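PDB 5CUX: acidocalcisomal pyrophosphatase from Trypanosoma cruzi, which probably hydrolyses inorganic pyrophosphate to phosphate with magnesium as cofactor, as a soluble pyrophosphatase present here without its N-terminal domain. Local coordinates for residues A[57-62]-A[78-83]; A[167-172]-A[195-200]; A[115-120]-A[224-229]; A[133-138]-A[179-184]; A[150-155]-A[186-191]. All coordinates share one frame; numbering follows the deposited sequence.

Interaction 1. Residues A[57-62]-A[78-83]. With POP (pyrophosphate 2-), chain C.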
# COMPACT_ATOMS: atom_id res chain seq x y z
N HIS A 57 15.02 4.58 30.09
CA HIS A 57 16.43 4.87 29.92
C HIS A 57 17.19 3.89 29.06
O HIS A 57 18.23 4.23 28.51
CB HIS A 57 17.14 4.90 31.28
CG HIS A 57 16.45 5.72 32.33
ND1 HIS A 57 16.12 7.05 32.15
CD2 HIS A 57 16.07 5.40 33.60
CE1 HIS A 57 15.57 7.51 33.26
NE2 HIS A 57 15.53 6.53 34.15
N ASP A 58 16.66 2.69 28.93
CA ASP A 58 17.31 1.63 28.19
C ASP A 58 16.90 1.27 26.77
O ASP A 58 17.57 0.48 26.11
CB ASP A 58 17.29 0.39 29.05
CG ASP A 58 17.91 0.64 30.39
OD1 ASP A 58 18.95 1.36 30.43
OD2 ASP A 58 17.36 0.13 31.40
N ILE A 59 15.78 1.80 26.31
CA ILE A 59 15.33 1.53 24.96
C ILE A 59 15.88 2.70 24.21
O ILE A 59 15.66 3.83 24.59
CB ILE A 59 13.80 1.54 24.89
CG1 ILE A 59 13.25 0.24 25.49
CG2 ILE A 59 13.35 1.74 23.46
CD1 ILE A 59 11.76 0.25 25.60
N PRO A 60 16.63 2.45 23.15
CA PRO A 60 17.24 3.51 22.33
C PRO A 60 16.20 4.47 21.74
O PRO A 60 15.15 4.01 21.30
CB PRO A 60 17.95 2.74 21.23
CG PRO A 60 18.22 1.38 21.85
CD PRO A 60 17.03 1.10 22.70
N LEU A 61 16.46 5.77 21.76
CA LEU A 61 15.54 6.74 21.18
C LEU A 61 15.65 6.60 19.67
O LEU A 61 14.65 6.61 18.97
CB LEU A 61 15.94 8.15 21.55
CG LEU A 61 15.30 9.23 20.67
CD1 LEU A 61 13.79 9.23 20.86
CD2 LEU A 61 15.86 10.63 21.05
N TYR A 62 16.87 6.48 19.17
CA TYR A 62 17.14 6.34 17.71
C TYR A 62 17.22 4.88 17.32
O TYR A 62 17.89 4.11 17.99
CB TYR A 62 18.44 7.03 17.36
CG TYR A 62 18.39 8.51 17.66
CD1 TYR A 62 17.72 9.38 16.82
CD2 TYR A 62 19.00 9.03 18.80
CE1 TYR A 62 17.67 10.76 17.08
CE2 TYR A 62 18.94 10.40 19.09
CZ TYR A 62 18.28 11.25 18.22
OH TYR A 62 18.23 12.59 18.47
N ARG A 78 14.00 7.42 12.25
CA ARG A 78 13.36 6.19 12.76
C ARG A 78 13.60 6.27 14.25
O ARG A 78 14.70 6.05 14.71
CB ARG A 78 13.99 4.88 12.20
CG ARG A 78 13.11 4.13 11.12
CD ARG A 78 13.73 2.87 10.28
NE ARG A 78 12.73 2.36 9.28
CZ ARG A 78 12.86 1.35 8.39
NH1 ARG A 78 11.84 1.04 7.58
NH2 ARG A 78 13.99 0.64 8.27
N TYR A 79 12.57 6.64 15.00
CA TYR A 79 12.69 6.71 16.46
C TYR A 79 11.90 5.59 17.12
O TYR A 79 11.00 5.02 16.48
CB TYR A 79 12.10 8.00 16.98
CG TYR A 79 12.81 9.21 16.50
CD1 TYR A 79 12.59 9.71 15.23
CD2 TYR A 79 13.70 9.90 17.35
CE1 TYR A 79 13.23 10.86 14.81
CE2 TYR A 79 14.33 11.05 16.94
CZ TYR A 79 14.10 11.52 15.68
OH TYR A 79 14.70 12.69 15.30
N ASN A 80 12.24 5.25 18.37
CA ASN A 80 11.45 4.23 19.07
C ASN A 80 10.28 4.94 19.80
O ASN A 80 10.41 6.08 20.26
CB ASN A 80 12.27 3.39 20.06
CG ASN A 80 12.88 2.12 19.41
OD1 ASN A 80 12.20 1.35 18.73
ND2 ASN A 80 14.18 1.90 19.65
N PHE A 81 9.13 4.28 19.83
CA PHE A 81 7.93 4.80 20.45
C PHE A 81 7.34 3.72 21.39
O PHE A 81 7.22 2.54 21.00
CB PHE A 81 6.94 5.15 19.35
CG PHE A 81 5.53 5.36 19.82
CD1 PHE A 81 5.12 6.60 20.29
CD2 PHE A 81 4.60 4.33 19.70
CE1 PHE A 81 3.78 6.82 20.62
CE2 PHE A 81 3.27 4.52 20.03
CZ PHE A 81 2.85 5.78 20.49
N ILE A 82 7.04 4.14 22.62
CA ILE A 82 6.46 3.28 23.64
C ILE A 82 4.98 3.63 23.78
O ILE A 82 4.65 4.79 24.15
CB ILE A 82 7.08 3.51 25.03
CG1 ILE A 82 8.57 3.20 25.01
CG2 ILE A 82 6.40 2.62 26.05
CD1 ILE A 82 9.34 3.85 26.17
N CYS A 83 4.10 2.66 23.48
CA CYS A 83 2.68 2.90 23.60
C CYS A 83 2.20 2.74 25.02
O CYS A 83 2.46 1.72 25.67
CB CYS A 83 1.85 1.98 22.71
SG CYS A 83 0.10 2.51 22.84
P1 POP C . 15.31 6.61 7.48
O1 POP C . 16.14 7.15 6.31
O2 POP C . 14.78 5.20 7.14
O3 POP C . 14.09 7.54 7.67
O POP C . 16.20 6.57 8.75
P2 POP C . 17.12 5.39 9.15
O4 POP C . 18.42 5.41 8.33
O5 POP C . 16.40 4.05 8.94
O6 POP C . 17.52 5.51 10.63
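Tyr62 and Tyr79 lie side by side and point the same way. Their rings meet obliquely, with planes 42° apart and centroids 5.2 Å apart. The nearest carbons are Tyr62 CE1 and Tyr79 CE2. Leu61 fills the angle between the rings. Its CG sits over the centre of one Tyr62 face, 4.1 Å above the ring plane, and lies in the plane of Tyr79 at the ring edge. With CG anti to the backbone N (chi1 163°), Leu61 turns back so that CD1 comes 3.6 Å from Tyr79 CD2. Asn80 points toward residues 57-62 and crosses Ile59 at about a right angle, touching Ile59 CG2. Asn80 ND2 gives a hydrogen bond of 2.8 Å to Pro60 O, which lies in the amide plane. The backbone adds Asn80 N to Leu61 O, also 2.8 Å. Further along, Ile59 CD1 meets Ile82 CD1. Helix 243-262 packs on Leu61 and Tyr79. Arg78 leads away: its NH1 is bonded to His191, and pyrophosphate O2 lies over one face of its guanidinium. The arrangement is a single beta bridge, Tyr62 with Tyr79, that lays a loop on sheet strand 79-83 beside the pyrophosphate pocket, of which Arg78 is part.

Interaction 2. Residues A[167-172]-A[195-200]. With PO4 (phosphate ion), chain J.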
# COMPACT_ATOMS: atom_id res chain seq x y z
N ALA A 167 9.15 1.20 15.92
CA ALA A 167 9.83 2.26 15.19
C ALA A 167 8.83 3.19 14.52
O ALA A 167 7.91 2.73 13.88
CB ALA A 167 10.66 1.67 14.20
N VAL A 168 9.00 4.49 14.66
CA VAL A 168 8.06 5.40 14.04
C VAL A 168 8.82 6.49 13.34
O VAL A 168 9.95 6.72 13.67
CB VAL A 168 7.17 6.08 15.09
CG1 VAL A 168 6.42 4.99 15.92
CG2 VAL A 168 8.01 7.01 15.97
N LYS A 169 8.19 7.16 12.39
CA LYS A 169 8.83 8.24 11.68
C LYS A 169 8.24 9.53 12.27
O LYS A 169 7.03 9.66 12.40
CB LYS A 169 8.49 8.08 10.20
CG LYS A 169 8.84 9.23 9.27
CD LYS A 169 8.35 8.83 7.89
CE LYS A 169 8.63 9.86 6.84
NZ LYS A 169 8.35 9.25 5.48
N VAL A 170 9.08 10.48 12.67
CA VAL A 170 8.57 11.72 13.24
C VAL A 170 8.14 12.68 12.12
O VAL A 170 8.90 12.91 11.18
CB VAL A 170 9.63 12.35 14.12
CG1 VAL A 170 9.37 13.80 14.30
CG2 VAL A 170 9.65 11.65 15.46
N LEU A 171 6.93 13.24 12.24
CA LEU A 171 6.34 14.12 11.23
C LEU A 171 6.07 15.53 11.63
O LEU A 171 5.81 16.35 10.75
CB LEU A 171 5.00 13.59 10.74
CG LEU A 171 4.98 12.18 10.21
CD1 LEU A 171 3.59 11.61 10.26
CD2 LEU A 171 5.51 12.20 8.80
N GLY A 172 6.06 15.84 12.92
CA GLY A 172 5.75 17.22 13.30
C GLY A 172 5.50 17.32 14.79
O GLY A 172 5.68 16.32 15.54
N ILE A 195 0.89 3.76 4.74
CA ILE A 195 1.24 5.04 4.11
C ILE A 195 2.44 5.80 4.71
O ILE A 195 2.67 6.97 4.41
CB ILE A 195 0.03 5.98 4.04
CG1 ILE A 195 -0.23 6.59 5.40
CG2 ILE A 195 -1.17 5.21 3.59
CD1 ILE A 195 -1.37 7.52 5.34
N CYS A 196 3.22 5.13 5.55
CA CYS A 196 4.32 5.80 6.15
C CYS A 196 5.25 6.42 5.12
O CYS A 196 5.76 7.50 5.28
CB CYS A 196 5.07 4.81 7.00
SG CYS A 196 6.49 5.55 7.77
N ARG A 197 5.46 5.71 4.04
CA ARG A 197 6.35 6.19 3.00
C ARG A 197 5.80 7.32 2.18
O ARG A 197 6.54 7.99 1.50
CB ARG A 197 6.80 5.03 2.12
CG ARG A 197 7.79 4.04 2.88
CD ARG A 197 9.13 4.74 3.31
NE ARG A 197 9.26 5.13 4.73
CZ ARG A 197 10.16 6.01 5.18
NH1 ARG A 197 11.00 6.60 4.33
NH2 ARG A 197 10.27 6.29 6.47
N PHE A 198 4.52 7.59 2.23
CA PHE A 198 4.08 8.72 1.45
C PHE A 198 3.93 9.97 2.30
O PHE A 198 3.72 11.06 1.78
CB PHE A 198 2.81 8.32 0.69
CG PHE A 198 2.96 7.00 -0.03
CD1 PHE A 198 4.10 6.74 -0.79
CD2 PHE A 198 2.05 5.98 0.17
CE1 PHE A 198 4.34 5.47 -1.33
CE2 PHE A 198 2.27 4.69 -0.36
CZ PHE A 198 3.43 4.44 -1.12
N LEU A 199 4.07 9.81 3.61
CA LEU A 199 3.99 10.93 4.53
C LEU A 199 5.39 11.57 4.76
O LEU A 199 6.14 11.13 5.64
CB LEU A 199 3.42 10.46 5.86
CG LEU A 199 1.92 10.28 5.96
CD1 LEU A 199 1.55 9.94 7.37
CD2 LEU A 199 1.21 11.56 5.54
N LYS A 200 5.73 12.63 4.01
CA LYS A 200 7.05 13.23 4.16
C LYS A 200 7.24 14.21 5.31
O LYS A 200 8.26 14.20 6.00
CB LYS A 200 7.47 13.93 2.86
CG LYS A 200 7.58 12.99 1.66
CD LYS A 200 8.19 11.63 2.05
CE LYS A 200 8.51 10.77 0.83
NZ LYS A 200 7.42 10.81 -0.22
P PO4 J . 8.47 -2.51 14.76
O1 PO4 J . 8.62 -3.90 14.23
O2 PO4 J . 9.09 -1.54 13.81
O3 PO4 J . 7.00 -2.21 14.91
O4 PO4 J . 9.14 -2.41 16.08
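Lys169 leaves its strand toward the loop 195-200 and carries most of this contact. CB starts 4.0 Å from Cys196 SG. CG is anti to the backbone N (chi1 169°) and the chain stays extended, which carries the amine straight across to the loop. CD touches both Cys196 SG and Arg197 NH2, 3.5 Å from the latter. CE lies beside Leu199 O. At the tip, NZ gives a hydrogen bond of 3.1 Å to Cys196 O and a weak one of 2.9 Å to Leu199 O. Two backbone carbonyls of the loop thus hold the buried amine. NZ also lies 3.6 Å above one face of the Arg197 guanidinium, offset toward its rim. Both cations border a pocket for anions: Arg197 comes near a bound pyrophosphate, and Lys169 touches Asn77 and His191 of the same site. Farther along the strand, Leu171 crosses Leu199 at about a right angle, and their CD1 atoms are 3.9 Å apart. Leu171 CD2 rests on Leu199 O. Cys196 and Leu199 also pack on Ile189 of strand 181-190. The strand segment ends in a classic beta bulge, with Leu171 and Gly172 both facing Ile187.

Interaction 3. Residues A[115-120]-A[224-229]. With POP (pyrophosphate 2-), chain D; PO4 (phosphate ion), chain G.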
# COMPACT_ATOMS: atom_id res chain seq x y z
N PHE A 115 -9.29 7.27 33.91
CA PHE A 115 -9.84 6.97 32.58
C PHE A 115 -10.24 8.34 32.03
O PHE A 115 -10.60 9.22 32.81
CB PHE A 115 -11.10 6.09 32.65
CG PHE A 115 -10.86 4.66 33.07
CD1 PHE A 115 -10.52 4.32 34.39
CD2 PHE A 115 -10.91 3.62 32.12
CE1 PHE A 115 -10.23 2.98 34.75
CE2 PHE A 115 -10.63 2.27 32.48
CZ PHE A 115 -10.28 1.95 33.80
N TYR A 116 -10.19 8.53 30.72
CA TYR A 116 -10.57 9.83 30.15
C TYR A 116 -12.09 9.90 30.10
O TYR A 116 -12.74 9.03 29.55
CB TYR A 116 -10.05 10.03 28.71
CG TYR A 116 -8.55 10.17 28.56
CD1 TYR A 116 -7.85 11.20 29.18
CD2 TYR A 116 -7.83 9.22 27.85
CE1 TYR A 116 -6.47 11.27 29.11
CE2 TYR A 116 -6.46 9.27 27.77
CZ TYR A 116 -5.79 10.28 28.41
OH TYR A 116 -4.43 10.23 28.40
N LYS A 117 -12.64 10.95 30.68
CA LYS A 117 -14.08 11.15 30.72
C LYS A 117 -14.58 11.56 29.30
O LYS A 117 -15.55 11.00 28.78
CB LYS A 117 -14.36 12.23 31.80
CG LYS A 117 -15.79 12.74 32.08
CD LYS A 117 -16.64 11.85 33.04
CE LYS A 117 -15.85 11.24 34.24
NZ LYS A 117 -15.15 9.93 33.90
N HIS A 118 -13.86 12.48 28.66
CA HIS A 118 -14.19 13.00 27.33
C HIS A 118 -14.42 12.00 26.19
O HIS A 118 -15.22 12.24 25.30
CB HIS A 118 -13.08 13.97 26.90
CG HIS A 118 -13.34 14.67 25.61
ND1 HIS A 118 -14.43 15.50 25.41
CD2 HIS A 118 -12.59 14.77 24.48
CE1 HIS A 118 -14.34 16.07 24.22
NE2 HIS A 118 -13.23 15.65 23.64
N GLY A 119 -13.70 10.89 26.21
CA GLY A 119 -13.85 9.91 25.16
C GLY A 119 -12.62 9.02 25.15
O GLY A 119 -11.87 9.00 26.12
N ASP A 120 -12.38 8.28 24.07
CA ASP A 120 -11.20 7.43 24.05
C ASP A 120 -10.13 8.19 23.29
O ASP A 120 -10.43 9.16 22.60
CB ASP A 120 -11.45 6.10 23.34
CG ASP A 120 -12.80 5.52 23.65
OD1 ASP A 120 -13.82 6.06 23.11
OD2 ASP A 120 -12.80 4.53 24.43
N LYS A 224 -10.05 18.25 28.86
CA LYS A 224 -10.11 18.50 30.29
C LYS A 224 -11.39 19.25 30.74
O LYS A 224 -11.78 19.15 31.90
CB LYS A 224 -8.88 19.29 30.70
CG LYS A 224 -7.76 18.42 31.19
CD LYS A 224 -6.55 19.25 31.51
CE LYS A 224 -5.50 18.45 32.27
NZ LYS A 224 -4.28 19.29 32.55
N ILE A 225 -12.03 20.00 29.85
CA ILE A 225 -13.24 20.74 30.18
C ILE A 225 -14.31 19.89 30.87
O ILE A 225 -14.79 20.22 31.96
CB ILE A 225 -13.88 21.32 28.93
CG1 ILE A 225 -12.90 22.27 28.25
CG2 ILE A 225 -15.16 21.99 29.30
CD1 ILE A 225 -13.34 22.81 26.94
N CYS A 226 -14.67 18.79 30.24
CA CYS A 226 -15.68 17.92 30.81
C CYS A 226 -15.34 17.45 32.22
O CYS A 226 -16.23 17.20 33.03
CB CYS A 226 -15.90 16.70 29.91
SG CYS A 226 -14.69 15.46 30.22
N GLN A 227 -14.07 17.30 32.54
CA GLN A 227 -13.75 16.83 33.87
C GLN A 227 -13.72 18.03 34.82
O GLN A 227 -13.25 17.93 35.95
CB GLN A 227 -12.41 16.11 33.87
CG GLN A 227 -12.34 15.01 34.90
CD GLN A 227 -12.37 13.60 34.27
OE1 GLN A 227 -11.67 13.33 33.27
NE2 GLN A 227 -13.16 12.70 34.87
N GLY A 228 -14.25 19.16 34.34
CA GLY A 228 -14.29 20.35 35.16
C GLY A 228 -13.34 21.50 34.82
O GLY A 228 -13.70 22.66 35.01
N GLY A 229 -12.14 21.19 34.31
CA GLY A 229 -11.16 22.22 33.97
C GLY A 229 -11.49 23.16 32.82
O GLY A 229 -12.65 23.32 32.43
P1 POP D . -3.17 15.47 32.13
O1 POP D . -3.97 14.97 30.91
O2 POP D . -3.84 14.93 33.41
O3 POP D . -3.14 17.01 32.16
O POP D . -1.73 14.96 32.04
P2 POP D . -1.20 13.98 33.10
O4 POP D . -1.61 12.55 32.72
O5 POP D . 0.34 14.08 33.17
O6 POP D . -1.81 14.35 34.47
P PO4 G . -4.56 17.73 35.95
O1 PO4 G . -5.22 16.51 35.39
O2 PO4 G . -4.79 18.90 35.06
O3 PO4 G . -3.09 17.48 36.08
O4 PO4 G . -5.12 18.03 37.30
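Beside the place where Lys117 meets Gln227, several anions gather at Lys224 NZ. It gives a hydrogen bond of 2.6 Å to phosphate O2 and forms a salt bridge with Asp179. A weak bond to pyrophosphate O3 is less sure, because that oxygen is poorly placed. The phosphate probably comes from the crystallisation liquor. The contact joins two surface loops of the pyrophosphatase fold, one before strand 124-128 and one after helix 212-222. The second loop is a tight turn, with Gly228 N bonded to Ile225 O at 2.7 Å. The Lys224 chain is extended beyond CG and reaches the ligands with its amine. It takes no part in the packing between the loops. There, Lys117 and Gln227 cross at about a right angle. The Gln227 amide lies against the aliphatic Lys117 chain, with OE1 and NE2 each 3.3 Å from CB. Lys117 bends at chi2, chi3 and chi4, which brings CE and NZ back beside NE2. His118 also meets the ring of Trp219, and its carbonyl O is bonded to Arg90 of a third subunit. Cys226 SG, placed between its own backbone N and carbonyl carbon (chi1 83°), lies 3.5 Å from both His118 N and Lys117 CG.

Interaction 4. Residues A[133-138]-A[179-184]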
# COMPACT_ATOMS: atom_id res chain seq x y z
N GLU A 133 11.81 16.42 29.35
CA GLU A 133 11.38 17.78 29.11
C GLU A 133 11.61 18.49 30.43
O GLU A 133 10.72 18.59 31.23
CB GLU A 133 9.90 17.73 28.73
CG GLU A 133 9.42 18.58 27.54
CD GLU A 133 7.91 18.94 27.69
OE1 GLU A 133 7.51 19.39 28.80
OE2 GLU A 133 7.12 18.79 26.72
N SER A 134 12.82 18.98 30.64
CA SER A 134 13.24 19.63 31.87
C SER A 134 12.55 20.87 32.38
O SER A 134 12.34 21.83 31.62
CB SER A 134 14.70 19.99 31.79
OG SER A 134 15.10 20.56 33.01
N THR A 135 12.24 20.88 33.68
CA THR A 135 11.61 22.07 34.26
C THR A 135 12.62 23.21 34.26
O THR A 135 12.24 24.38 34.26
CB THR A 135 11.13 21.85 35.71
OG1 THR A 135 11.86 20.77 36.32
CG2 THR A 135 9.63 21.56 35.73
N ASP A 136 13.90 22.86 34.25
CA ASP A 136 14.93 23.86 34.22
C ASP A 136 15.15 24.48 32.85
O ASP A 136 16.12 25.19 32.64
CB ASP A 136 16.24 23.27 34.69
CG ASP A 136 16.32 23.20 36.19
OD1 ASP A 136 16.28 24.29 36.81
OD2 ASP A 136 16.43 22.06 36.72
N VAL A 137 14.27 24.22 31.89
CA VAL A 137 14.48 24.82 30.59
C VAL A 137 13.23 25.55 30.24
O VAL A 137 12.16 25.08 30.56
CB VAL A 137 14.80 23.74 29.52
CG1 VAL A 137 14.67 24.31 28.13
CG2 VAL A 137 16.22 23.21 29.74
N VAL A 138 13.38 26.73 29.64
CA VAL A 138 12.30 27.58 29.24
C VAL A 138 12.19 27.39 27.76
O VAL A 138 13.20 27.54 27.06
CB VAL A 138 12.63 29.06 29.49
CG1 VAL A 138 11.62 29.97 28.82
CG2 VAL A 138 12.66 29.33 30.97
N ASP A 179 -0.93 22.82 32.43
CA ASP A 179 -0.73 23.28 33.81
C ASP A 179 0.47 24.19 33.98
O ASP A 179 1.29 24.00 34.89
CB ASP A 179 -0.69 22.06 34.75
CG ASP A 179 -2.02 21.25 34.74
OD1 ASP A 179 -2.91 21.51 33.87
OD2 ASP A 179 -2.18 20.35 35.61
N GLY A 180 0.53 25.18 33.10
CA GLY A 180 1.59 26.18 33.12
C GLY A 180 2.91 25.76 32.50
O GLY A 180 3.79 26.60 32.18
N GLN A 181 3.07 24.45 32.31
CA GLN A 181 4.29 23.96 31.72
C GLN A 181 4.09 23.64 30.24
O GLN A 181 2.95 23.65 29.76
CB GLN A 181 4.73 22.74 32.47
CG GLN A 181 4.80 22.98 33.94
CD GLN A 181 4.96 21.67 34.68
OE1 GLN A 181 4.17 20.74 34.47
NE2 GLN A 181 5.97 21.58 35.55
N MET A 182 5.20 23.42 29.54
CA MET A 182 5.24 23.07 28.13
C MET A 182 4.96 21.60 28.07
O MET A 182 5.46 20.84 28.90
CB MET A 182 6.65 23.22 27.59
CG MET A 182 6.80 24.02 26.34
SD MET A 182 5.68 23.63 25.07
CE MET A 182 5.43 25.23 24.47
N ASP A 183 4.18 21.17 27.09
CA ASP A 183 3.91 19.74 26.94
C ASP A 183 3.89 19.41 25.45
O ASP A 183 2.86 19.53 24.78
CB ASP A 183 2.59 19.37 27.59
CG ASP A 183 2.35 17.91 27.57
OD1 ASP A 183 3.31 17.14 27.63
OD2 ASP A 183 1.19 17.50 27.51
N TRP A 184 5.02 18.99 24.91
CA TRP A 184 5.04 18.72 23.49
C TRP A 184 4.29 17.44 23.14
O TRP A 184 4.30 16.45 23.90
CB TRP A 184 6.48 18.63 22.97
CG TRP A 184 7.32 19.89 23.09
CD1 TRP A 184 8.35 20.12 23.99
CD2 TRP A 184 7.21 21.09 22.30
NE1 TRP A 184 8.87 21.38 23.79
CE2 TRP A 184 8.19 21.99 22.77
CE3 TRP A 184 6.39 21.48 21.24
CZ2 TRP A 184 8.37 23.27 22.21
CZ3 TRP A 184 6.56 22.75 20.67
CH2 TRP A 184 7.54 23.63 21.16
O HOH W 1 6.03 16.22 26.06
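Glu133 reaches the strand edge at Trp184 with its carboxylate. OE2 accepts a hydrogen bond of 2.8 Å from Trp184 N. The bond is straight, 169° at the hydrogen, and the donor comes nearly along the C-O axis. The carboxylate plane stands 89° from the indole plane, and OE2 also lies 3.3 Å from Trp184 CD1. A water completes the bridge, 2.9 Å from Glu133 OE2 and 2.8 Å from Trp184 O. The other carboxylate oxygen, OE1, is bonded to the backbone N of Asp146, so both ends of the group are used. Glu133 OE2 and Asp183 OD1 are 4.3 Å apart. Asp183 has its own salt bridge to Lys185. In the next shell, Met182 SD sits over the centre of one Trp184 face, 3.8 Å above its plane, as a Met-aromatic contact. Thr135 CG2 meets Gln181 NE2. Ser134 OG accepts from Asp136 N in an ST turn, which overlaps a type I turn from Ser134 to Val137. Asp146 and Asp183 bind magnesium in another structure of this protein. The loop lies against the first residues of strand 181-190, while strands 165-178 and 233-242 and helix 243-262 pack round Trp184.

Interaction 5. Residues A[150-155]-A[186-191]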
# COMPACT_ATOMS: atom_id res chain seq x y z
N ILE A 150 9.19 12.97 26.46
CA ILE A 150 8.40 13.68 25.44
C ILE A 150 7.13 12.86 25.09
O ILE A 150 7.14 11.63 25.10
CB ILE A 150 9.18 13.87 24.14
CG1 ILE A 150 10.29 14.87 24.33
CG2 ILE A 150 8.29 14.52 23.09
CD1 ILE A 150 9.83 16.29 24.09
N ASP A 151 6.03 13.55 24.79
CA ASP A 151 4.82 12.83 24.44
C ASP A 151 4.73 12.63 22.94
O ASP A 151 5.14 13.48 22.11
CB ASP A 151 3.56 13.59 24.83
CG ASP A 151 3.27 13.56 26.32
OD1 ASP A 151 3.54 12.52 27.01
OD2 ASP A 151 2.74 14.62 26.76
N ALA A 152 4.14 11.50 22.58
CA ALA A 152 4.00 11.21 21.19
C ALA A 152 2.66 10.58 20.95
O ALA A 152 2.17 9.80 21.78
CB ALA A 152 5.10 10.27 20.75
N ILE A 153 2.12 10.94 19.80
CA ILE A 153 0.89 10.44 19.28
C ILE A 153 1.22 9.78 17.92
O ILE A 153 1.50 10.49 16.96
CB ILE A 153 -0.04 11.59 19.05
CG1 ILE A 153 -0.19 12.35 20.34
CG2 ILE A 153 -1.39 11.12 18.61
CD1 ILE A 153 -1.05 13.58 20.19
N GLU A 154 1.20 8.44 17.83
CA GLU A 154 1.47 7.77 16.54
C GLU A 154 0.13 7.63 15.81
O GLU A 154 -0.80 7.11 16.37
CB GLU A 154 2.13 6.39 16.74
CG GLU A 154 1.19 5.21 16.56
CD GLU A 154 1.04 4.72 15.12
OE1 GLU A 154 1.56 5.36 14.19
OE2 GLU A 154 0.39 3.67 14.93
N ILE A 155 0.06 8.08 14.56
CA ILE A 155 -1.20 8.09 13.84
C ILE A 155 -1.58 7.00 12.86
O ILE A 155 -2.54 7.18 12.10
CB ILE A 155 -1.40 9.45 13.11
CG1 ILE A 155 -0.27 9.71 12.16
CG2 ILE A 155 -1.42 10.59 14.12
CD1 ILE A 155 -0.45 11.03 11.44
N VAL A 186 4.50 15.07 20.07
CA VAL A 186 5.20 14.75 18.83
C VAL A 186 4.24 13.90 17.99
O VAL A 186 3.66 12.92 18.49
CB VAL A 186 6.50 13.94 19.17
CG1 VAL A 186 7.11 13.30 17.94
CG2 VAL A 186 7.51 14.86 19.78
N ILE A 187 4.05 14.28 16.72
CA ILE A 187 3.19 13.56 15.79
C ILE A 187 4.07 12.59 14.95
O ILE A 187 4.93 13.03 14.24
CB ILE A 187 2.50 14.56 14.82
CG1 ILE A 187 1.72 15.63 15.59
CG2 ILE A 187 1.59 13.83 13.88
CD1 ILE A 187 0.68 15.10 16.55
N CYS A 188 3.84 11.28 15.05
CA CYS A 188 4.61 10.28 14.30
C CYS A 188 3.72 9.17 13.70
O CYS A 188 2.53 9.16 13.93
CB CYS A 188 5.65 9.64 15.19
SG CYS A 188 4.94 8.87 16.64
N ILE A 189 4.30 8.24 12.93
CA ILE A 189 3.55 7.16 12.30
C ILE A 189 4.43 5.93 12.23
O ILE A 189 5.58 6.02 11.89
CB ILE A 189 3.07 7.53 10.86
CG1 ILE A 189 2.13 6.45 10.33
CG2 ILE A 189 4.25 7.70 9.95
CD1 ILE A 189 1.28 6.84 9.08
N SER A 190 3.89 4.77 12.57
CA SER A 190 4.70 3.56 12.52
C SER A 190 5.41 3.29 11.18
O SER A 190 4.79 3.39 10.12
CB SER A 190 3.82 2.36 12.86
OG SER A 190 4.63 1.22 13.08
N HIS A 191 6.70 2.94 11.19
CA HIS A 191 7.42 2.66 9.95
C HIS A 191 6.74 1.49 9.22
O HIS A 191 7.02 1.27 8.07
CB HIS A 191 8.93 2.38 10.20
CG HIS A 191 9.88 3.46 9.69
ND1 HIS A 191 10.58 3.36 8.49
CD2 HIS A 191 10.24 4.66 10.21
CE1 HIS A 191 11.32 4.44 8.31
NE2 HIS A 191 11.14 5.25 9.33
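Two parallel neighbouring strands of the curled central sheet meet here, 150-154 and 181-190. The sheet is consistent with the twisted beta-barrel core of soluble pyrophosphatases. The short strand axes approach to 4.7 Å and cross at -41°, which shows strong twist. Ala152 pairs with Val186, Ile153 with Ile187 and Glu154 with Cys188. Four backbone bonds alternate between the strands. Val186 N reaches Asp151 O at 2.7 Å and Ile153 N reaches Val186 O at 2.8 Å. Cys188 N then bonds to Ile153 O, and Ile155 N to Cys188 O.

Ala152, Val186, Glu154 and Cys188 put their side chains on one face. There Val186 CG2 meets Ile150 CG2, and the two side chains cross at about a right angle. Cys188 SG lies 3.7 Å from Glu154 CB. Val168 and Val170 of the neighbouring strand 165-178 lie beside Cys188 and Val186. Ile153 and Ile187 take the other face, where their CD1 atoms meet at 4.3 Å. Ile155 CD1 joins them against Ile187 CG2. Helix 212-222 covers Ile153 and Ile155 through Ile216.

Both ends of the pair border ligand sites. Asp151, which forms a salt bridge with Lys185, binds magnesium in another structure of this protein. His191 belongs to a pyrophosphate pocket, and its NE2 is bonded to Asn77 O. Near that end the bent Glu154 side chain (chi2 86°) folds back over the neighbouring strand. Its OE1 accepts from Gly156 N and also from Ser190 N, the latter at 2.9 Å from above the carboxylate plane, 47° out of it.

Interaction 1 closes first, as a short loop laid on strand 79-83, before any other opens. Interaction 3 then opens at 115-120 and closes last, at 224-229, so its long loop encloses the other three. Within it, interactions 4, 5 and 2 open in that order and close in the same order, so each crosses the other two. Strands 165-178 and 181-190 tie them together: interactions 4 and 5 share 181-190, and 165-178 pairs with it and with 79-83 of interaction 1. Asp151 and Asp183, both magnesium ligands in another structure, bring interactions 4 and 5 together, while Arg78 and His191 join 1 and 5. Interactions 3 and 4 touch through Lys224 and Asp179.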